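Local structure of succinate-semialdehyde dehydrogenase (NAD(P)(+)) (Marinobacter aquaeolei, 3RH9) at residues 10-15 and 186-191; 50-55 and 222-227; 151-156 and 165-170; 178-183 and 207-212. The protein probably catalyses the NAD(P)+-dependent oxidation of succinate semialdehyde to succinate, as a member of the aldehyde dehydrogenase family. One frame throughout, in Å; residues are numbered along the deposited sequence.

Contact 1: residues 10-15 and 186-191; sequences ENLTGY and TPLTMI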
loop_
_atom_site.group_PDB
_atom_site.type_symbol
_atom_site.label_atom_id
_atom_site.label_comp_id
_atom_site.label_asym_id
_atom_site.label_seq_id
_atom_site.Cartn_x
_atom_site.Cartn_y
_atom_site.Cartn_z
ATOM N N GLU A 10 -35.725 -12.869 -2.591
ATOM C CA GLU A 10 -36.413 -13.976 -1.908
ATOM C C GLU A 10 -35.632 -14.488 -0.710
ATOM O O GLU A 10 -36.147 -15.240 0.115
ATOM C CB GLU A 10 -36.639 -15.141 -2.862
ATOM C CG GLU A 10 -37.879 -15.027 -3.730
ATOM C CD GLU A 10 -37.904 -16.096 -4.804
ATOM O OE1 GLU A 10 -36.987 -16.105 -5.658
ATOM O OE2 GLU A 10 -38.836 -16.933 -4.786
ATOM N N ASN A 11 -34.370 -14.089 -0.632
ATOM C CA ASN A 11 -33.555 -14.414 0.519
ATOM C C ASN A 11 -33.012 -13.151 1.129
ATOM O O ASN A 11 -32.100 -12.528 0.592
ATOM C CB ASN A 11 -32.438 -15.355 0.124
ATOM C CG ASN A 11 -32.958 -16.709 -0.274
ATOM O OD1 ASN A 11 -33.360 -17.507 0.580
ATOM N ND2 ASN A 11 -32.967 -16.980 -1.578
ATOM N N LEU A 12 -33.610 -12.763 2.245
ATOM C CA LEU A 12 -33.253 -11.533 2.918
ATOM C C LEU A 12 -32.440 -11.929 4.138
ATOM O O LEU A 12 -32.933 -11.951 5.257
ATOM C CB LEU A 12 -34.519 -10.766 3.309
ATOM C CG LEU A 12 -34.493 -9.258 3.061
ATOM C CD1 LEU A 12 -33.476 -8.597 3.983
ATOM C CD2 LEU A 12 -34.185 -8.923 1.602
ATOM N N THR A 13 -31.186 -12.266 3.907
ATOM C CA THR A 13 -30.336 -12.791 4.959
ATOM C C THR A 13 -28.927 -12.824 4.404
ATOM O O THR A 13 -28.696 -12.441 3.255
ATOM C CB THR A 13 -30.774 -14.215 5.361
ATOM O OG1 THR A 13 -29.839 -14.774 6.285
ATOM C CG2 THR A 13 -30.855 -15.120 4.144
ATOM N N GLY A 14 -27.984 -13.283 5.215
ATOM C CA GLY A 14 -26.602 -13.350 4.787
ATOM C C GLY A 14 -26.331 -14.457 3.795
ATOM O O GLY A 14 -27.232 -15.176 3.363
ATOM N N TYR A 15 -25.070 -14.593 3.422
ATOM C CA TYR A 15 -24.685 -15.612 2.469
ATOM C C TYR A 15 -23.331 -16.145 2.847
ATOM O O TYR A 15 -22.310 -15.517 2.575
ATOM C CB TYR A 15 -24.624 -15.037 1.063
ATOM C CG TYR A 15 -24.491 -16.081 -0.023
ATOM C CD1 TYR A 15 -23.242 -16.545 -0.428
ATOM C CD2 TYR A 15 -25.615 -16.598 -0.643
ATOM C CE1 TYR A 15 -23.121 -17.489 -1.428
ATOM C CE2 TYR A 15 -25.508 -17.550 -1.646
ATOM C CZ TYR A 15 -24.261 -17.988 -2.036
ATOM O OH TYR A 15 -24.177 -18.920 -3.039
ATOM N N THR A 186 -27.997 0.626 2.337
ATOM C CA THR A 186 -28.192 0.019 1.020
ATOM C C THR A 186 -27.759 -1.442 0.931
ATOM O O THR A 186 -26.905 -1.787 0.121
ATOM C CB THR A 186 -27.473 0.828 -0.075
ATOM O OG1 THR A 186 -26.151 1.156 0.374
ATOM C CG2 THR A 186 -28.247 2.113 -0.392
ATOM N N PRO A 187 -28.373 -2.311 1.745
ATOM C CA PRO A 187 -28.027 -3.732 1.741
ATOM C C PRO A 187 -28.744 -4.502 0.629
ATOM O O PRO A 187 -28.289 -5.568 0.233
ATOM C CB PRO A 187 -28.550 -4.218 3.089
ATOM C CG PRO A 187 -29.320 -3.077 3.686
ATOM C CD PRO A 187 -29.490 -2.038 2.657
ATOM N N LEU A 188 -29.851 -3.971 0.131
ATOM C CA LEU A 188 -30.714 -4.749 -0.750
ATOM C C LEU A 188 -30.118 -4.927 -2.136
ATOM O O LEU A 188 -30.382 -5.923 -2.817
ATOM C CB LEU A 188 -32.114 -4.129 -0.850
ATOM C CG LEU A 188 -32.765 -3.711 0.472
ATOM C CD1 LEU A 188 -34.001 -2.883 0.188
ATOM C CD2 LEU A 188 -33.069 -4.917 1.367
ATOM N N THR A 189 -29.327 -3.957 -2.570
ATOM C CA THR A 189 -28.712 -4.073 -3.871
ATOM C C THR A 189 -27.724 -5.207 -3.730
ATOM O O THR A 189 -27.543 -6.006 -4.643
ATOM C CB THR A 189 -28.030 -2.766 -4.303
ATOM O OG1 THR A 189 -29.036 -1.785 -4.545
ATOM C CG2 THR A 189 -27.262 -2.951 -5.584
HETATM N N MSE A 190 -27.104 -5.284 -2.557
HETATM C CA MSE A 190 -26.105 -6.303 -2.302
HETATM C C MSE A 190 -26.767 -7.676 -2.299
HETATM O O MSE A 190 -26.271 -8.634 -2.907
HETATM C CB MSE A 190 -25.382 -6.047 -0.977
HETATM C CG MSE A 190 -24.068 -6.807 -0.872
HETATM SE SE MSE A 190 -22.896 -6.296 -2.363
HETATM C CE MSE A 190 -21.964 -7.957 -2.620
ATOM N N ILE A 191 -27.895 -7.767 -1.610
ATOM C CA ILE A 191 -28.611 -9.021 -1.572
ATOM C C ILE A 191 -28.976 -9.462 -2.991
ATOM O O ILE A 191 -28.784 -10.622 -3.355
ATOM C CB ILE A 191 -29.834 -8.948 -0.643
ATOM C CG1 ILE A 191 -29.361 -8.754 0.795
ATOM C CG2 ILE A 191 -30.637 -10.226 -0.735
ATOM C CD1 ILE A 191 -30.465 -8.585 1.772
#
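Ile191 turns CG1 toward the backbone N side of its CB (chi1 -66°) and then runs straight on through chi2 (176°), which carries CD1 out from the helix to meet Leu12. The two methyls of Leu12 straddle that tip: Leu12 CD1 and Ile191 CD1 are 3.7 Å apart, and Leu12 CD2 sits equally close to Ile191 CD1 at 3.7 Å. The two side chains approach at roughly a right angle, with the end of the isoleucine set between the leucine's methyls. The same CD2 of Leu12 also reaches back three residues along the helix, where Leu188 CD2 lies 4.2 Å from it. Ile191 CG2, the other branch, faces the carbonyl O of Asn11. No hydrogen bond crosses between the segments; apolar packing joins the chain's N-terminal arm to the first turn of helix 188-197, where Ile191 N bonds to Pro187 O. The hydroxyl of Thr13 bonds to Asp22, the two lying just beyond the paired ends of strands 14-16 and 19-21. Further out, Leu12 rests on Val43 and Pro44 and Leu188 on Ile40, all from strand 39-44; helix 88-99 adds Ile94 against Leu188, while Ile191 also packs on Leu209 of strand 207-209.

Contact 2: residues 50-55 and 222-227; sequences DVVAAV and CEHKDV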
loop_
_atom_site.group_PDB
_atom_site.type_symbol
_atom_site.label_atom_id
_atom_site.label_comp_id
_atom_site.label_asym_id
_atom_site.label_seq_id
_atom_site.Cartn_x
_atom_site.Cartn_y
_atom_site.Cartn_z
ATOM N N ASP A 50 -21.480 -15.234 12.954
ATOM C CA ASP A 50 -21.798 -15.262 11.528
ATOM C C ASP A 50 -20.651 -14.702 10.695
ATOM O O ASP A 50 -20.335 -15.230 9.610
ATOM C CB ASP A 50 -23.050 -14.438 11.220
ATOM C CG ASP A 50 -24.337 -15.215 11.417
ATOM O OD1 ASP A 50 -24.283 -16.354 11.923
ATOM O OD2 ASP A 50 -25.407 -14.674 11.061
ATOM N N VAL A 51 -20.054 -13.613 11.179
ATOM C CA VAL A 51 -18.953 -12.982 10.462
ATOM C C VAL A 51 -17.715 -13.890 10.499
ATOM O O VAL A 51 -16.985 -13.976 9.522
ATOM C CB VAL A 51 -18.636 -11.570 11.007
ATOM C CG1 VAL A 51 -17.610 -10.908 10.154
ATOM C CG2 VAL A 51 -19.876 -10.721 11.016
ATOM N N VAL A 52 -17.501 -14.584 11.617
ATOM C CA VAL A 52 -16.420 -15.554 11.725
ATOM C C VAL A 52 -16.653 -16.772 10.819
ATOM O O VAL A 52 -15.708 -17.320 10.236
ATOM C CB VAL A 52 -16.215 -16.014 13.179
ATOM C CG1 VAL A 52 -15.128 -17.067 13.255
ATOM C CG2 VAL A 52 -15.864 -14.831 14.065
ATOM N N ALA A 53 -17.910 -17.190 10.695
ATOM C CA ALA A 53 -18.266 -18.263 9.765
ATOM C C ALA A 53 -17.952 -17.851 8.334
ATOM O O ALA A 53 -17.370 -18.622 7.566
ATOM C CB ALA A 53 -19.741 -18.626 9.892
ATOM N N ALA A 54 -18.362 -16.636 7.979
ATOM C CA ALA A 54 -18.055 -16.069 6.669
ATOM C C ALA A 54 -16.587 -16.269 6.325
ATOM O O ALA A 54 -16.254 -16.696 5.214
ATOM C CB ALA A 54 -18.400 -14.589 6.637
ATOM N N VAL A 55 -15.716 -15.942 7.284
ATOM C CA VAL A 55 -14.276 -16.039 7.088
ATOM C C VAL A 55 -13.838 -17.499 6.962
ATOM O O VAL A 55 -13.069 -17.839 6.072
ATOM C CB VAL A 55 -13.493 -15.339 8.211
ATOM C CG1 VAL A 55 -12.010 -15.458 7.961
ATOM C CG2 VAL A 55 -13.880 -13.878 8.290
ATOM N N CYS A 222 -11.075 -6.868 11.182
ATOM C CA CYS A 222 -9.795 -6.301 11.626
ATOM C C CYS A 222 -8.953 -7.289 12.427
ATOM O O CYS A 222 -7.741 -7.327 12.287
ATOM C CB CYS A 222 -10.010 -5.047 12.478
ATOM S SG CYS A 222 -10.604 -3.626 11.539
ATOM N N GLU A 223 -9.602 -8.077 13.278
ATOM C CA GLU A 223 -8.889 -8.906 14.239
ATOM C C GLU A 223 -8.496 -10.241 13.662
ATOM O O GLU A 223 -7.543 -10.853 14.108
ATOM C CB GLU A 223 -9.741 -9.149 15.475
ATOM C CG GLU A 223 -9.881 -7.932 16.356
ATOM C CD GLU A 223 -10.715 -8.208 17.607
ATOM O OE1 GLU A 223 -11.129 -9.375 17.820
ATOM O OE2 GLU A 223 -10.955 -7.251 18.377
ATOM N N HIS A 224 -9.235 -10.708 12.674
ATOM C CA HIS A 224 -9.023 -12.068 12.225
ATOM C C HIS A 224 -7.719 -12.230 11.463
ATOM O O HIS A 224 -7.420 -11.440 10.584
ATOM C CB HIS A 224 -10.202 -12.585 11.392
ATOM C CG HIS A 224 -10.308 -14.078 11.398
ATOM N ND1 HIS A 224 -11.215 -14.757 12.180
ATOM C CD2 HIS A 224 -9.572 -15.025 10.770
ATOM C CE1 HIS A 224 -11.061 -16.058 12.005
ATOM N NE2 HIS A 224 -10.072 -16.247 11.152
ATOM N N LYS A 225 -6.973 -13.283 11.800
ATOM C CA LYS A 225 -5.691 -13.594 11.177
ATOM C C LYS A 225 -5.806 -14.237 9.802
ATOM O O LYS A 225 -4.809 -14.379 9.104
ATOM C CB LYS A 225 -4.869 -14.502 12.081
ATOM C CG LYS A 225 -4.239 -13.779 13.282
ATOM C CD LYS A 225 -3.589 -14.774 14.265
ATOM C CE LYS A 225 -2.916 -14.066 15.436
ATOM N NZ LYS A 225 -2.117 -15.028 16.255
ATOM N N ASP A 226 -7.003 -14.647 9.405
ATOM C CA ASP A 226 -7.170 -15.178 8.059
ATOM C C ASP A 226 -7.685 -14.131 7.091
ATOM O O ASP A 226 -7.926 -14.436 5.924
ATOM C CB ASP A 226 -8.075 -16.401 8.050
ATOM C CG ASP A 226 -7.436 -17.586 8.723
ATOM O OD1 ASP A 226 -6.196 -17.543 8.928
ATOM O OD2 ASP A 226 -8.172 -18.543 9.056
ATOM N N VAL A 227 -7.864 -12.904 7.574
ATOM C CA VAL A 227 -8.189 -11.804 6.678
ATOM C C VAL A 227 -6.997 -10.872 6.516
ATOM O O VAL A 227 -6.929 -9.839 7.154
ATOM C CB VAL A 227 -9.421 -11.024 7.136
ATOM C CG1 VAL A 227 -9.778 -9.981 6.118
ATOM C CG2 VAL A 227 -10.570 -11.961 7.308
#
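Val55 is the knuckle of this contact, and His224 takes one of its methyls over a ring face. Val55 CG1 stands 3.9 Å from the centroid of the His224 imidazole and 17° off the ring normal, a CH-pi contact displaced toward the rim, with His224 CD2 the nearest ring atom to Val55 CG1 at 3.7 Å. The methyl gets there because CG1 lies opposite the valine's backbone N across the CA–CB bond (chi1 -180°); Val227, the third main partner, touches both methyls. Val227 CG2 fits between both branches, 3.8 Å from Val55 CG1 and 3.9 Å from Val55 CG2, the two valines meeting at about a right angle. Asp226 adds its CB beside Val55 CG1, and Val52 CG1 comes obliquely to the imidazole from one turn earlier.

The backbone helps to present these groups. His224 is where the chain leaves helical geometry, and it opens a type I beta turn that ends at Val227, with a weak Val227 N to His224 O bond. The turn also places the backbone N of Asp226 at the edge of the imidazole, in its plane. Were His224 an alanine, Val55 CG1 would probably lose the flat group it rests on, and a gap would be likely to open between Val52 and the turn.

Helix 48-61 thus lies against the end of helix 214-223 and the lead-in to strand 229-233. Val51 and Val52 continue the packing onto Val220, and Val55 also touches Val179 of strand 178-181.

Contact 3: residues 151-156 and 165-170; sequences TGLIVP and AKKLSA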
loop_
_atom_site.group_PDB
_atom_site.type_symbol
_atom_site.label_atom_id
_atom_site.label_comp_id
_atom_site.label_asym_id
_atom_site.label_seq_id
_atom_site.Cartn_x
_atom_site.Cartn_y
_atom_site.Cartn_z
ATOM N N THR A 151 -10.183 -11.781 1.790
ATOM C CA THR A 151 -10.287 -10.342 1.979
ATOM C C THR A 151 -11.651 -9.908 2.483
ATOM O O THR A 151 -12.643 -10.564 2.246
ATOM C CB THR A 151 -9.964 -9.582 0.682
ATOM O OG1 THR A 151 -10.858 -9.996 -0.360
ATOM C CG2 THR A 151 -8.552 -9.890 0.258
ATOM N N GLY A 152 -11.684 -8.789 3.183
ATOM C CA GLY A 152 -12.930 -8.173 3.565
ATOM C C GLY A 152 -13.195 -6.993 2.666
ATOM O O GLY A 152 -12.406 -6.057 2.615
ATOM N N LEU A 153 -14.303 -7.048 1.941
ATOM C CA LEU A 153 -14.701 -5.964 1.057
ATOM C C LEU A 153 -15.794 -5.095 1.709
ATOM O O LEU A 153 -16.940 -5.565 1.913
ATOM C CB LEU A 153 -15.197 -6.539 -0.272
ATOM C CG LEU A 153 -14.241 -7.490 -0.994
ATOM C CD1 LEU A 153 -14.606 -7.606 -2.449
ATOM C CD2 LEU A 153 -12.833 -6.999 -0.872
ATOM N N ILE A 154 -15.448 -3.846 2.040
ATOM C CA ILE A 154 -16.372 -2.952 2.737
ATOM C C ILE A 154 -16.728 -1.734 1.896
ATOM O O ILE A 154 -15.841 -0.965 1.487
ATOM C CB ILE A 154 -15.787 -2.500 4.082
ATOM C CG1 ILE A 154 -15.067 -3.665 4.749
ATOM C CG2 ILE A 154 -16.858 -1.946 4.995
ATOM C CD1 ILE A 154 -14.538 -3.319 6.123
ATOM N N VAL A 155 -18.025 -1.557 1.638
ATOM C CA VAL A 155 -18.479 -0.522 0.707
ATOM C C VAL A 155 -19.520 0.406 1.334
ATOM O O VAL A 155 -20.186 0.020 2.289
ATOM C CB VAL A 155 -19.016 -1.134 -0.609
ATOM C CG1 VAL A 155 -17.931 -1.984 -1.284
ATOM C CG2 VAL A 155 -20.273 -1.948 -0.347
ATOM N N PRO A 156 -19.644 1.647 0.810
ATOM C CA PRO A 156 -20.566 2.638 1.355
ATOM C C PRO A 156 -21.884 2.566 0.617
ATOM O O PRO A 156 -22.071 1.703 -0.234
ATOM C CB PRO A 156 -19.888 3.971 1.005
ATOM C CG PRO A 156 -18.752 3.658 0.121
ATOM C CD PRO A 156 -18.874 2.230 -0.298
ATOM N N ALA A 165 -18.333 -3.693 -7.227
ATOM C CA ALA A 165 -17.920 -4.237 -8.521
ATOM C C ALA A 165 -16.433 -4.023 -8.771
ATOM O O ALA A 165 -15.762 -4.890 -9.335
ATOM C CB ALA A 165 -18.736 -3.629 -9.643
ATOM N N LYS A 166 -15.929 -2.861 -8.352
ATOM C CA LYS A 166 -14.512 -2.540 -8.480
ATOM C C LYS A 166 -13.681 -3.504 -7.645
ATOM O O LYS A 166 -12.615 -3.948 -8.063
ATOM C CB LYS A 166 -14.213 -1.106 -8.021
ATOM C CG LYS A 166 -14.940 0.008 -8.784
ATOM C CD LYS A 166 -14.747 1.352 -8.078
ATOM C CE LYS A 166 -15.215 2.526 -8.930
ATOM N NZ LYS A 166 -14.888 3.870 -8.317
ATOM N N LYS A 167 -14.163 -3.828 -6.458
ATOM C CA LYS A 167 -13.354 -4.612 -5.547
ATOM C C LYS A 167 -13.399 -6.094 -5.879
ATOM O O LYS A 167 -12.396 -6.787 -5.776
ATOM C CB LYS A 167 -13.780 -4.379 -4.094
ATOM C CG LYS A 167 -13.697 -2.946 -3.633
ATOM C CD LYS A 167 -13.937 -2.836 -2.130
ATOM C CE LYS A 167 -13.954 -1.385 -1.689
ATOM N NZ LYS A 167 -12.658 -0.712 -1.972
ATOM N N LEU A 168 -14.569 -6.579 -6.271
ATOM C CA LEU A 168 -14.782 -8.013 -6.393
ATOM C C LEU A 168 -14.241 -8.555 -7.706
ATOM O O LEU A 168 -13.714 -9.655 -7.754
ATOM C CB LEU A 168 -16.254 -8.353 -6.221
ATOM C CG LEU A 168 -16.551 -9.847 -6.151
ATOM C CD1 LEU A 168 -15.486 -10.554 -5.323
ATOM C CD2 LEU A 168 -17.967 -10.121 -5.617
ATOM N N SER A 169 -14.355 -7.770 -8.766
ATOM C CA SER A 169 -13.735 -8.118 -10.036
ATOM C C SER A 169 -12.225 -8.334 -9.905
ATOM O O SER A 169 -11.671 -9.251 -10.512
ATOM C CB SER A 169 -14.016 -7.043 -11.069
ATOM O OG SER A 169 -13.707 -5.766 -10.547
ATOM N N ALA A 170 -11.552 -7.494 -9.124
ATOM C CA ALA A 170 -10.105 -7.650 -8.919
ATOM C C ALA A 170 -9.789 -8.809 -7.972
ATOM O O ALA A 170 -8.864 -9.570 -8.204
ATOM C CB ALA A 170 -9.470 -6.353 -8.428
#
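Leu153 and Lys167 meet first: Leu153 CD1 rests against the root of the lysine, 3.7 Å from Lys167 CB. The same methyl extends to the next residue of the helix, where Leu168 CB is 4.2 Å from Leu153 CD1. Beyond its root, the aliphatic shaft of Lys167 runs past Val155, whose CG1 is 4.0 Å from Lys167 CE, and that CE also passes the carbonyl O of Ile154. The shaft is extended until its last torsion (chi4 -61°), which turns NZ aside. There the ammonium forms a salt bridge with Glu465 and hydrogen bonds to Ser231 and Thr233, so three partners hold this buried nitrogen. The side chain of Lys167 as a whole comes within about 5 Å of that of Glu256, the predicted active-site residue. Behind it, the helix backbone is stitched by Ser169, whose OG and N both bond to Ala165 O.

Strand 151-154 and the helix segment run nearly antiparallel (161°), their axes 9.1 Å apart, as the first strand and helix of a beta-alpha-beta unit. The helix, 162-174, lies over the sheet and returns the chain to strand 178-181, where Leu168 touches Ser178 and Ile180; strand 229-233 borders 151-154 on its other edge.

Contact 4: residues 178-183 and 207-212; sequences SVIKPA and VNLVMG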
loop_
_atom_site.group_PDB
_atom_site.type_symbol
_atom_site.label_atom_id
_atom_site.label_comp_id
_atom_site.label_asym_id
_atom_site.label_seq_id
_atom_site.Cartn_x
_atom_site.Cartn_y
_atom_site.Cartn_z
ATOM N N SER A 178 -13.743 -13.762 -0.615
ATOM C CA SER A 178 -14.022 -12.504 0.043
ATOM C C SER A 178 -15.226 -12.571 0.978
ATOM O O SER A 178 -16.133 -13.381 0.807
ATOM C CB SER A 178 -14.194 -11.398 -1.000
ATOM O OG SER A 178 -15.068 -11.801 -2.040
ATOM N N VAL A 179 -15.202 -11.714 1.986
ATOM C CA VAL A 179 -16.315 -11.542 2.890
ATOM C C VAL A 179 -16.811 -10.129 2.647
ATOM O O VAL A 179 -16.025 -9.184 2.705
ATOM C CB VAL A 179 -15.845 -11.692 4.325
ATOM C CG1 VAL A 179 -16.946 -11.308 5.284
ATOM C CG2 VAL A 179 -15.375 -13.099 4.571
ATOM N N ILE A 180 -18.098 -9.974 2.341
ATOM C CA ILE A 180 -18.602 -8.687 1.850
ATOM C C ILE A 180 -19.575 -7.959 2.775
ATOM O O ILE A 180 -20.569 -8.544 3.206
ATOM C CB ILE A 180 -19.245 -8.830 0.471
ATOM C CG1 ILE A 180 -18.176 -9.240 -0.549
ATOM C CG2 ILE A 180 -19.941 -7.512 0.079
ATOM C CD1 ILE A 180 -18.640 -9.304 -1.989
ATOM N N LYS A 181 -19.292 -6.678 3.046
ATOM C CA LYS A 181 -20.100 -5.888 3.963
ATOM C C LYS A 181 -20.596 -4.563 3.374
ATOM O O LYS A 181 -19.835 -3.605 3.270
ATOM C CB LYS A 181 -19.308 -5.609 5.242
ATOM C CG LYS A 181 -20.162 -5.208 6.440
ATOM C CD LYS A 181 -20.829 -3.875 6.225
ATOM C CE LYS A 181 -21.221 -3.230 7.541
ATOM N NZ LYS A 181 -21.484 -4.300 8.539
ATOM N N PRO A 182 -21.894 -4.489 3.025
ATOM C CA PRO A 182 -22.454 -3.252 2.474
ATOM C C PRO A 182 -22.933 -2.317 3.571
ATOM O O PRO A 182 -23.037 -2.716 4.733
ATOM C CB PRO A 182 -23.651 -3.760 1.679
ATOM C CG PRO A 182 -24.168 -4.873 2.536
ATOM C CD PRO A 182 -22.932 -5.531 3.165
ATOM N N ALA A 183 -23.209 -1.072 3.199
ATOM C CA ALA A 183 -23.758 -0.095 4.127
ATOM C C ALA A 183 -25.177 -0.522 4.534
ATOM O O ALA A 183 -25.924 -1.047 3.713
ATOM C CB ALA A 183 -23.766 1.273 3.475
ATOM N N VAL A 207 -17.535 -16.090 -2.382
ATOM C CA VAL A 207 -18.170 -14.843 -1.992
ATOM C C VAL A 207 -19.046 -15.100 -0.777
ATOM O O VAL A 207 -19.628 -16.166 -0.643
ATOM C CB VAL A 207 -19.010 -14.264 -3.119
ATOM C CG1 VAL A 207 -18.165 -14.097 -4.361
ATOM C CG2 VAL A 207 -20.168 -15.169 -3.406
ATOM N N ASN A 208 -19.096 -14.123 0.122
ATOM C CA ASN A 208 -19.852 -14.214 1.369
ATOM C C ASN A 208 -20.377 -12.836 1.752
ATOM O O ASN A 208 -19.680 -11.835 1.592
ATOM C CB ASN A 208 -18.989 -14.762 2.500
ATOM C CG ASN A 208 -18.276 -16.036 2.120
ATOM O OD1 ASN A 208 -17.170 -16.011 1.580
ATOM N ND2 ASN A 208 -18.898 -17.162 2.415
ATOM N N LEU A 209 -21.606 -12.801 2.257
ATOM C CA LEU A 209 -22.284 -11.559 2.584
ATOM C C LEU A 209 -22.607 -11.478 4.076
ATOM O O LEU A 209 -23.236 -12.359 4.632
ATOM C CB LEU A 209 -23.551 -11.427 1.735
ATOM C CG LEU A 209 -24.490 -10.238 1.989
ATOM C CD1 LEU A 209 -23.724 -8.914 2.067
ATOM C CD2 LEU A 209 -25.604 -10.183 0.920
ATOM N N VAL A 210 -22.146 -10.418 4.720
ATOM C CA VAL A 210 -22.483 -10.166 6.108
ATOM C C VAL A 210 -23.103 -8.773 6.229
ATOM O O VAL A 210 -22.741 -7.869 5.484
ATOM C CB VAL A 210 -21.254 -10.276 6.983
ATOM C CG1 VAL A 210 -20.781 -11.718 7.024
ATOM C CG2 VAL A 210 -20.169 -9.388 6.440
HETATM N N MSE A 211 -24.070 -8.624 7.131
HETATM C CA MSE A 211 -24.749 -7.352 7.319
HETATM C C MSE A 211 -25.116 -7.155 8.754
HETATM O O MSE A 211 -25.288 -8.114 9.492
HETATM C CB MSE A 211 -26.018 -7.302 6.511
HETATM C CG MSE A 211 -25.909 -8.126 5.275
HETATM SE SE MSE A 211 -27.440 -7.950 4.130
HETATM C CE MSE A 211 -26.586 -6.905 2.738
ATOM N N GLY A 212 -25.240 -5.893 9.137
ATOM C CA GLY A 212 -25.636 -5.540 10.482
ATOM C C GLY A 212 -24.786 -4.419 11.030
ATOM O O GLY A 212 -24.330 -3.544 10.296
HETATM O O HOH W 1 -24.570 -3.818 7.009
#
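A parallel strand pair at one side of the sheet, 178-181 beside 207-209, closes a beta-alpha-beta crossover through helix 188-197. Ile180 is gripped from both ends: its N donates to Asn208 O at 2.6 Å, and its O receives a nearly straight bond from Val210 N at 2.9 Å (174° at the hydrogen). Leu209 CA also turns its hydrogen to Ile180 O. Val179 CG1 meets Val210 CG2 at 3.9 Å on the face covered by helix 48-61, whereas Ile180 and Leu209 point to the opposite face, where Met190 of the crossover helix packs on both. Such units build the Rossmann-like, dinucleotide-binding domain of aldehyde dehydrogenases. Past the strand the chain runs into Pro182, whose CD lies 3.6 Å from Leu209 CD1. With CG opposite the backbone N (chi1 -161°), CB and CG of Lys181 pass Val210; bends further out, at chi2 and chi4, then bring NZ to a weak 3.4 Å bond with Gly212 O. With an alanine in place of Lys181, Gly212 O would probably lose that donor and Val210 part of its cover. One water bridges the separating strands, giving a hydrogen to Pro182 O at 3.0 Å and accepting one from Gly212 N.

Contact 4 is the hub: its centre lies about 9 Å from that of contact 1, 10 Å from contact 3 and 11 Å from contact 2, while contacts 1 and 2 sit 20 Å apart. Contacts 3 and 4 follow in series along the chain and share neighbouring strands 151-154 and 178-181, bonded by Thr151 O to Val179 N. Helix 188-197, used by contact 1, is the connection inside contact 4, and Tyr15 O probably bonds to Leu209 N. Along the chain, contacts 3 and 4 are nested inside the loop closed by contact 2, whereas contact 1 crosses contacts 2 and 4. Sequence-distant N-terminal pieces thus clasp successive strand-helix units of one sheet in the presumed cofactor-binding domain.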